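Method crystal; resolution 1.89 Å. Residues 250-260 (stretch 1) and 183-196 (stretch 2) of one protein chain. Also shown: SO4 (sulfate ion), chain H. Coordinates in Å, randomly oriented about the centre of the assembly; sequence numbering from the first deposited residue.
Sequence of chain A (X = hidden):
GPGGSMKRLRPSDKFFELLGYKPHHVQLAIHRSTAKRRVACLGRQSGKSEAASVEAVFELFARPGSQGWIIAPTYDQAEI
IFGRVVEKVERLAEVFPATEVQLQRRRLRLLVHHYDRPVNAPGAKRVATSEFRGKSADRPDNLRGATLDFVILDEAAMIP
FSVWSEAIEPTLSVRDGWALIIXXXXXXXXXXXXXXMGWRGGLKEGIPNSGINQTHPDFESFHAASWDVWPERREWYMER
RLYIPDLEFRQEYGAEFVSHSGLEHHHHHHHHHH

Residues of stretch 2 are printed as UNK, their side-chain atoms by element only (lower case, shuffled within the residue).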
ATOM      1  N   ARG A 250       0.733  16.344  15.557  1.00 41.32           N
ATOM      2  CA  ARG A 250      -0.632  15.872  15.358  1.00 39.84           C
ATOM      3  C   ARG A 250      -0.779  15.099  14.053  1.00 37.45           C
ATOM      4  O   ARG A 250      -1.600  14.175  13.972  1.00 36.85           O
ATOM      5  CB  ARG A 250      -1.604  17.055  15.385  1.00 44.48           C
ATOM      6  CG  ARG A 250      -1.764  17.710  16.751  1.00 50.32           C
ATOM      7  CD  ARG A 250      -2.780  18.848  16.708  1.00 55.44           C
ATOM      8  NE  ARG A 250      -3.015  19.401  18.039  1.00 60.75           N
ATOM      9  CZ  ARG A 250      -3.908  18.936  18.908  1.00 59.97           C
ATOM     10  NH1 ARG A 250      -4.679  17.901  18.595  1.00 57.55           N
ATOM     11  NH2 ARG A 250      -4.036  19.511  20.098  1.00 62.57           N
ATOM     12  N   GLN A 251      -0.026  15.471  13.015  1.00 44.82           N
ATOM     13  CA  GLN A 251      -0.143  14.781  11.732  1.00 45.26           C
ATOM     14  C   GLN A 251       0.664  13.493  11.702  1.00 44.49           C
ATOM     15  O   GLN A 251       0.137  12.430  11.356  1.00 42.07           O
ATOM     16  CB  GLN A 251       0.322  15.678  10.588  1.00 50.13           C
ATOM     17  CG  GLN A 251      -0.646  16.750  10.190  1.00 53.79           C
ATOM     18  CD  GLN A 251      -0.321  17.317   8.822  1.00 56.78           C
ATOM     19  OE1 GLN A 251       0.806  17.194   8.335  1.00 58.17           O
ATOM     20  NE2 GLN A 251      -1.310  17.924   8.190  1.00 57.90           N
ATOM     21  N   GLU A 252       1.961  13.581  12.012  1.00 46.74           N
ATOM     22  CA  GLU A 252       2.848  12.447  11.776  1.00 48.55           C
ATOM     23  C   GLU A 252       2.616  11.332  12.782  1.00 46.23           C
ATOM     24  O   GLU A 252       2.757  10.154  12.438  1.00 46.71           O
ATOM     25  CB  GLU A 252       4.304  12.903  11.818  1.00 54.03           C
ATOM     26  CG  GLU A 252       4.647  13.984  10.806  1.00 57.31           C
ATOM     27  CD  GLU A 252       4.313  13.584   9.379  1.00 59.21           C
ATOM     28  OE1 GLU A 252       3.776  14.437   8.638  1.00 60.20           O
ATOM     29  OE2 GLU A 252       4.576  12.419   9.001  1.00 59.54           O
ATOM     30  N   TYR A 253       2.259  11.675  14.017  1.00 44.63           N
ATOM     31  CA  TYR A 253       1.985  10.688  15.049  1.00 44.24           C
ATOM     32  C   TYR A 253       0.514  10.569  15.383  1.00 42.17           C
ATOM     33  O   TYR A 253       0.007   9.452  15.509  1.00 41.17           O
ATOM     34  CB  TYR A 253       2.771  11.034  16.319  1.00 47.84           C
ATOM     35  CG  TYR A 253       4.255  11.067  16.080  1.00 52.63           C
ATOM     36  CD1 TYR A 253       4.936   9.921  15.695  1.00 54.99           C
ATOM     37  CD2 TYR A 253       4.979  12.240  16.234  1.00 56.86           C
ATOM     38  CE1 TYR A 253       6.293   9.941  15.469  1.00 59.96           C
ATOM     39  CE2 TYR A 253       6.343  12.269  16.013  1.00 61.69           C
ATOM     40  CZ  TYR A 253       6.994  11.114  15.628  1.00 63.57           C
ATOM     41  OH  TYR A 253       8.352  11.138  15.408  1.00 68.81           O
ATOM     42  N   GLY A 254      -0.198  11.690  15.515  1.00 42.36           N
ATOM     43  CA  GLY A 254      -1.624  11.624  15.756  1.00 42.12           C
ATOM     44  C   GLY A 254      -2.429  11.174  14.555  1.00 41.26           C
ATOM     45  O   GLY A 254      -3.565  10.718  14.721  1.00 41.54           O
ATOM     46  N   ALA A 255      -1.863  11.282  13.352  1.00 40.14           N
ATOM     47  CA  ALA A 255      -2.594  10.988  12.120  1.00 39.56           C
ATOM     48  C   ALA A 255      -3.839  11.866  12.016  1.00 39.22           C
ATOM     49  O   ALA A 255      -4.884  11.442  11.513  1.00 39.81           O
ATOM     50  CB  ALA A 255      -2.958   9.503  12.028  1.00 39.30           C
ATOM     51  N   GLU A 256      -3.720  13.109  12.484  1.00 38.04           N
ATOM     52  CA  GLU A 256      -4.842  14.035  12.504  1.00 37.81           C
ATOM     53  C   GLU A 256      -4.914  14.820  11.205  1.00 38.82           C
ATOM     54  O   GLU A 256      -3.887  15.187  10.621  1.00 37.69           O
ATOM     55  CB  GLU A 256      -4.733  15.001  13.686  1.00 38.96           C
ATOM     56  CG  GLU A 256      -4.912  14.327  15.026  1.00 41.29           C
ATOM     57  CD  GLU A 256      -4.772  15.282  16.190  1.00 43.60           C
ATOM     58  OE1 GLU A 256      -4.995  16.498  16.008  1.00 44.14           O
ATOM     59  OE2 GLU A 256      -4.425  14.809  17.289  1.00 45.78           O
ATOM     60  N   PHE A 257      -6.145  15.046  10.751  1.00 40.16           N
ATOM     61  CA  PHE A 257      -6.431  15.922   9.623  1.00 44.06           C
ATOM     62  C   PHE A 257      -6.645  17.329  10.168  1.00 47.47           C
ATOM     63  O   PHE A 257      -7.648  17.590  10.840  1.00 50.94           O
ATOM     64  CB  PHE A 257      -7.679  15.461   8.879  1.00 43.24           C
ATOM     65  CG  PHE A 257      -7.520  14.179   8.121  1.00 39.67           C
ATOM     66  CD1 PHE A 257      -6.903  14.169   6.883  1.00 38.33           C
ATOM     67  CD2 PHE A 257      -8.046  12.995   8.616  1.00 37.54           C
ATOM     68  CE1 PHE A 257      -6.783  12.994   6.160  1.00 37.51           C
ATOM     69  CE2 PHE A 257      -7.934  11.822   7.904  1.00 36.15           C
ATOM     70  CZ  PHE A 257      -7.303  11.821   6.666  1.00 36.00           C
ATOM     71  N   VAL A 258      -5.721  18.236   9.870  1.00 46.66           N
ATOM     72  CA  VAL A 258      -5.748  19.589  10.413  1.00 52.24           C
ATOM     73  C   VAL A 258      -5.800  20.579   9.256  1.00 63.55           C
ATOM     74  O   VAL A 258      -5.053  20.442   8.280  1.00 58.00           O
ATOM     75  CB  VAL A 258      -4.529  19.855  11.315  1.00 50.46           C
ATOM     76  CG1 VAL A 258      -4.443  18.804  12.412  1.00 47.08           C
ATOM     77  CG2 VAL A 258      -3.247  19.854  10.505  1.00 51.49           C
ATOM     78  N   SER A 259      -6.676  21.576   9.371  1.00 87.52           N
ATOM     79  CA  SER A 259      -6.761  22.644   8.379  1.00100.82           C
ATOM     80  C   SER A 259      -5.539  23.546   8.505  1.00110.05           C
ATOM     81  O   SER A 259      -5.430  24.325   9.458  1.00110.67           O
ATOM     82  CB  SER A 259      -8.051  23.434   8.574  1.00105.34           C
ATOM     83  OG  SER A 259      -8.099  24.017   9.863  1.00106.89           O
ATOM     84  N   HIS A 260      -4.620  23.448   7.548  1.00114.39           N
ATOM     85  CA  HIS A 260      -3.388  24.235   7.577  1.00112.16           C
ATOM     86  C   HIS A 260      -3.705  25.728   7.594  1.00113.67           C
ATOM     87  O   HIS A 260      -2.864  26.559   7.248  1.00113.62           O
ATOM     88  CB  HIS A 260      -2.500  23.897   6.373  1.00109.58           C
ATOM     89  CG  HIS A 260      -1.880  22.533   6.438  1.00103.14           C
ATOM     90  ND1 HIS A 260      -0.795  22.170   5.670  1.00101.96           N
ATOM     91  CD2 HIS A 260      -2.196  21.444   7.180  1.00 98.31           C
ATOM     92  CE1 HIS A 260      -0.467  20.917   5.936  1.00 98.20           C
ATOM     93  NE2 HIS A 260      -1.302  20.455   6.849  1.00 95.83           N
ATOM     94  N   UNK A 183      -1.094   6.852   3.816  1.00 31.04           N
ATOM     95  CA  UNK A 183      -0.345   8.083   4.035  1.00 30.35           C
ATOM     96  C   UNK A 183      -0.457   8.528   5.483  1.00 30.26           C
ATOM     97  O   UNK A 183      -1.429   8.213   6.172  1.00 30.21           O
ATOM     98  o   UNK A 183       0.044  10.306   3.094  1.00 32.57           O
ATOM     99  c   UNK A 183      -0.860   9.212   3.129  1.00 31.45           C
ATOM    100  N   UNK A 184       0.545   9.270   5.931  1.00 31.32           N
ATOM    101  CA  UNK A 184       0.270  10.193   7.017  1.00 33.44           C
ATOM    102  C   UNK A 184      -0.448  11.408   6.438  1.00 32.78           C
ATOM    103  O   UNK A 184      -0.196  11.777   5.289  1.00 34.21           O
ATOM    104  c   UNK A 184       1.558  10.634   7.708  1.00 36.64           C
ATOM    105  c   UNK A 184       2.327   9.427   8.232  1.00 37.18           C
ATOM    106  o   UNK A 184       2.370  11.348   6.771  1.00 38.38           O
ATOM    107  N   UNK A 185      -1.373  12.015   7.175  1.00 33.34           N
ATOM    108  CA  UNK A 185      -2.208  13.061   6.573  1.00 35.40           C
ATOM    109  C   UNK A 185      -1.448  14.363   6.366  1.00 38.77           C
ATOM    110  O   UNK A 185      -0.492  14.678   7.082  1.00 39.50           O
ATOM    111  c   UNK A 185      -1.796  11.693   8.547  1.00 34.19           C
ATOM    112  c   UNK A 185      -3.346  13.234   7.587  1.00 37.22           C
ATOM    113  c   UNK A 185      -2.761  12.797   8.886  1.00 36.70           C
ATOM    114  N   UNK A 186      -1.904  15.137   5.383  1.00 38.71           N
ATOM    115  CA  UNK A 186      -1.284  16.415   5.044  1.00 41.29           C
ATOM    116  C   UNK A 186      -2.366  17.472   4.842  1.00 40.66           C
ATOM    117  O   UNK A 186      -2.410  18.181   3.835  1.00 41.43           O
ATOM    118  c   UNK A 186       1.074  16.504   4.087  1.00 49.06           C
ATOM    119  n   UNK A 186       3.785  14.406   5.748  1.00 54.71           N
ATOM    120  c   UNK A 186       1.691  15.352   4.843  1.00 50.30           C
ATOM    121  c   UNK A 186       3.179  15.541   5.012  1.00 52.78           C
ATOM    122  c   UNK A 186      -0.394  16.266   3.811  1.00 44.06           C
ATOM    123  N   UNK A 187      -3.260  17.576   5.807  1.00 37.54           N
ATOM    124  CA  UNK A 187      -4.321  18.555   5.741  1.00 37.21           C
ATOM    125  C   UNK A 187      -5.547  18.047   5.010  1.00 34.38           C
ATOM    126  O   UNK A 187      -5.728  16.853   4.741  1.00 32.45           O
ATOM    127  N   UNK A 188      -6.410  19.000   4.670  1.00 36.13           N
ATOM    128  CA  UNK A 188      -7.705  18.684   4.072  1.00 35.84           C
ATOM    129  C   UNK A 188      -7.578  18.770   2.554  1.00 34.08           C
ATOM    130  O   UNK A 188      -7.999  19.734   1.906  1.00 33.34           O
ATOM    131  c   UNK A 188      -9.882  20.663   6.588  1.00 42.58           C
ATOM    132  c   UNK A 188      -8.777  19.619   4.613  1.00 37.79           C
ATOM    133  c   UNK A 188      -9.099  18.294   6.739  1.00 40.72           C
ATOM    134  c   UNK A 188      -8.827  19.673   6.140  1.00 40.34           C
ATOM    135  N   UNK A 189      -6.980  17.723   1.986  1.00 31.49           N
ATOM    136  CA  UNK A 189      -6.788  17.605   0.548  1.00 32.21           C
ATOM    137  C   UNK A 189      -7.471  16.343   0.037  1.00 32.23           C
ATOM    138  O   UNK A 189      -8.342  15.792   0.716  1.00 32.58           O
ATOM    139  o   UNK A 189      -5.154  15.487   1.341  1.00 31.26           O
ATOM    140  n   UNK A 189      -3.252  16.386   0.562  1.00 34.27           N
ATOM    141  c   UNK A 189      -4.562  16.393   0.750  1.00 33.01           C
ATOM    142  c   UNK A 189      -5.298  17.609   0.207  1.00 32.87           C
ATOM    143  N   UNK A 190      -7.102  15.879  -1.160  1.00 31.63           N
ATOM    144  CA  UNK A 190      -7.816  14.754  -1.752  1.00 30.86           C
ATOM    145  C   UNK A 190      -7.734  13.503  -0.884  1.00 30.66           C
ATOM    146  O   UNK A 190      -8.681  12.712  -0.856  1.00 30.98           O
ATOM    147  n   UNK A 190      -3.770  13.315  -3.186  1.00 32.20           N
ATOM    148  c   UNK A 190      -6.103   9.973  -3.577  1.00 32.33           C
ATOM    149  c   UNK A 190      -6.647  11.247  -3.456  1.00 30.18           C
ATOM    150  c   UNK A 190      -3.844  10.823  -3.440  1.00 32.10           C
ATOM    151  c   UNK A 190      -5.782  12.335  -3.327  1.00 30.40           C
ATOM    152  c   UNK A 190      -4.390  12.102  -3.326  1.00 32.36           C
ATOM    153  c   UNK A 190      -4.714   9.775  -3.569  1.00 32.39           C
ATOM    154  c   UNK A 190      -4.730  14.297  -3.108  1.00 32.24           C
ATOM    155  c   UNK A 190      -5.974  13.744  -3.190  1.00 31.46           C
ATOM    156  c   UNK A 190      -7.282  14.467  -3.159  1.00 31.86           C
ATOM    157  N   UNK A 191      -6.622  13.307  -0.165  1.00 30.02           N
ATOM    158  CA  UNK A 191      -6.490  12.118   0.674  1.00 29.19           C
ATOM    159  C   UNK A 191      -7.504  12.135   1.807  1.00 29.90           C
ATOM    160  O   UNK A 191      -8.053  11.091   2.177  1.00 29.59           O
ATOM    161  c   UNK A 191      -4.456   8.537   2.544  1.00 30.91           C
ATOM    162  c   UNK A 191      -4.802  11.089   3.532  1.00 30.79           C
ATOM    163  c   UNK A 191      -5.068  12.023   1.219  1.00 29.55           C
ATOM    164  c   UNK A 191      -4.413   8.753   3.909  1.00 32.01           C
ATOM    165  c   UNK A 191      -4.589  10.031   4.405  1.00 31.89           C
ATOM    166  c   UNK A 191      -4.848  10.877   2.162  1.00 30.24           C
ATOM    167  c   UNK A 191      -4.664   9.594   1.680  1.00 30.23           C
ATOM    168  N   UNK A 192      -7.766  13.321   2.365  1.00 31.04           N
ATOM    169  CA  UNK A 192      -8.816  13.467   3.367  1.00 30.45           C
ATOM    170  C   UNK A 192     -10.180  13.094   2.799  1.00 30.52           C
ATOM    171  O   UNK A 192     -10.969  12.401   3.453  1.00 29.38           O
ATOM    172  c   UNK A 192     -10.951  16.240   4.052  1.00 34.00           C
ATOM    173  o   UNK A 192     -13.583  16.413   6.560  1.00 37.19           O
ATOM    174  c   UNK A 192     -11.584  15.095   6.490  1.00 35.54           C
ATOM    175  c   UNK A 192     -10.086  15.298   4.597  1.00 33.02           C
ATOM    176  c   UNK A 192     -12.113  16.608   4.702  1.00 35.42           C
ATOM    177  c   UNK A 192     -10.417  14.732   5.827  1.00 34.01           C
ATOM    178  c   UNK A 192      -8.823  14.907   3.879  1.00 31.64           C
ATOM    179  c   UNK A 192     -12.423  16.039   5.922  1.00 36.49           C
ATOM    180  N   UNK A 193     -10.481  13.561   1.588  1.00 31.92           N
ATOM    181  CA  UNK A 193     -11.758  13.237   0.964  1.00 33.77           C
ATOM    182  C   UNK A 193     -11.912  11.735   0.783  1.00 31.83           C
ATOM    183  O   UNK A 193     -12.952  11.161   1.126  1.00 32.60           O
ATOM    184  c   UNK A 193     -11.873  13.951  -0.376  1.00 35.71           C
ATOM    185  o   UNK A 193     -11.796  17.398  -1.501  1.00 45.94           O
ATOM    186  c   UNK A 193     -11.759  15.441  -0.228  1.00 40.04           C
ATOM    187  o   UNK A 193     -11.449  15.507  -2.587  1.00 43.87           O
ATOM    188  c   UNK A 193     -11.658  16.162  -1.537  1.00 43.02           C
ATOM    189  N   UNK A 194     -10.886  11.084   0.227  1.00 28.65           N
ATOM    190  CA  UNK A 194     -10.956   9.643   0.001  1.00 28.03           C
ATOM    191  C   UNK A 194     -11.053   8.892   1.314  1.00 29.24           C
ATOM    192  O   UNK A 194     -11.781   7.896   1.416  1.00 29.19           O
ATOM    193  c   UNK A 194      -9.492   8.202  -3.093  1.00 33.92           C
ATOM    194  c   UNK A 194     -10.304   9.345  -5.037  1.00 35.45           C
ATOM    195  c   UNK A 194      -9.676   8.255  -4.466  1.00 34.63           C
ATOM    196  c   UNK A 194     -10.751  10.376  -4.234  1.00 35.03           C
ATOM    197  c   UNK A 194     -10.564  10.318  -2.868  1.00 32.22           C
ATOM    198  c   UNK A 194      -9.938   9.230  -2.282  1.00 31.47           C
ATOM    199  c   UNK A 194      -9.740   9.175  -0.796  1.00 28.52           C
ATOM    200  N   UNK A 195     -10.322   9.351   2.330  1.00 28.94           N
ATOM    201  CA  UNK A 195     -10.436   8.740   3.649  1.00 27.98           C
ATOM    202  C   UNK A 195     -11.881   8.763   4.129  1.00 29.66           C
ATOM    203  O   UNK A 195     -12.422   7.744   4.574  1.00 28.24           O
ATOM    204  c   UNK A 195      -8.909   7.879   6.473  1.00 30.91           C
ATOM    205  c   UNK A 195      -9.948   7.965   8.617  1.00 33.37           C
ATOM    206  c   UNK A 195      -9.041   7.395   7.761  1.00 32.09           C
ATOM    207  c   UNK A 195     -10.718   9.028   8.196  1.00 33.55           C
ATOM    208  c   UNK A 195     -10.581   9.510   6.913  1.00 32.09           C
ATOM    209  c   UNK A 195      -9.533   9.463   4.644  1.00 29.03           C
ATOM    210  c   UNK A 195      -9.667   8.950   6.041  1.00 30.59           C
ATOM    211  N   UNK A 196     -12.526   9.923   4.037  1.00 31.36           N
ATOM    212  CA  UNK A 196     -13.880  10.052   4.561  1.00 33.31           C
ATOM    213  C   UNK A 196     -14.861   9.160   3.809  1.00 32.92           C
ATOM    214  O   UNK A 196     -15.837   8.681   4.396  1.00 34.01           O
ATOM    215  c   UNK A 196     -14.315  11.514   4.486  1.00 34.35           C
ATOM    216  c   UNK A 196     -14.480  11.932   6.957  1.00 38.26           C
ATOM    217  c   UNK A 196     -15.183  12.050   5.618  1.00 36.97           C
ATOM    218  c   UNK A 196     -15.566  13.505   5.343  1.00 38.47           C
TER
HETATM  219  S   SO4 H 307      11.991  10.662  13.156  0.53 46.92           S
HETATM  220  O1  SO4 H 307      12.953  11.071  14.178  0.53 47.05           O
HETATM  221  O2  SO4 H 307      12.296   9.305  12.715  0.53 45.82           O
HETATM  222  O3  SO4 H 307      12.084  11.579  12.023  0.53 46.91           O
HETATM  223  O4  SO4 H 307      10.634  10.687  13.698  0.53 46.78           O
HETATM  224  O   HOH W   1      -5.366  21.710   5.403  1.00 45.61           O

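Position 183 carries one carbon and then one oxygen, out of reach of stretch 1: Ser183, whose OG donates to the carbonyl O of residue 184, 2.7 Å away.

Position 184 has a carbon bearing one oxygen and one carbon, the branched pattern of Thr184. Its CB points toward stretch 1, and its OG1 lies 3.3 Å from Glu252 OE2.

At 185 three carbons close a ring onto the backbone N, so this is Pro185. The ring packs against the turn that follows the helix, with CG 3.2 Å from Glu256 O and 3.4 Å from Ala255 C, while CB sits over one face of the Phe257 ring, a CH-pi contact 4.1 Å from the centroid.

Position 186 shows four carbons in a row ending in nitrogen: Lys186. CA-to-CB points away, yet the chain turns back until NZ donates to Glu252 OE1 at 2.9 Å, a hydrogen bond within a salt bridge.

Position 187 has no side-chain atoms. With phi at 88° and psi at -166°, a CB would jam against the preceding carbonyl O and lie 3.1 Å from His260 CD2. Gly187 instead brings CA to 3.2 Å from Val258 O, a CA-H...O contact.

Position 188 has four carbons, forked at the second: Leu188. CD2 meets Phe257 CB at 3.8 Å, and CD1 meets Ser259 CB at 3.9 Å. Its N and His260 N both donate to water 1, which bridges the stretches.

Position 189 has two carbons, the second carrying oxygen and nitrogen: Asn189. It touches nothing on stretch 1 but caps the coming helix, OD1 accepting a weak bond from the N of residue 191 at 3.0 Å.

Position 190, one carbon, then fused five- and six-membered rings holding eight carbons and one nitrogen, is Trp190, out of reach.

Position 191 has one carbon and then a ring of six: Phe191, its CD2 3.8 Å from Phe257 CE1. Position 192 has the same pattern with an oxygen on the ring: Tyr192, whose edge faces the Phe257 ring.

Position 193, three carbons, the third carrying two oxygens, is Glu193, pointing away. Positions 194 and 195 each have one carbon and then a ring of six carbons: Phe194 is out of reach, and Phe195 has CD2 3.7 Å from Phe257 CE2. Position 196 has four carbons, forked at the second: Leu196, without contact.

The rule is one aromatic plug in a socket: Phe257 enters between Pro185 and Tyr192 on opposite faces, with Phe191 at its edge. The Lys186–Glu252 salt bridge ties the polar flank, and glycine lets the backbones approach closely.

Stretch 2 (183-196) STPKGLNWFYEFFL
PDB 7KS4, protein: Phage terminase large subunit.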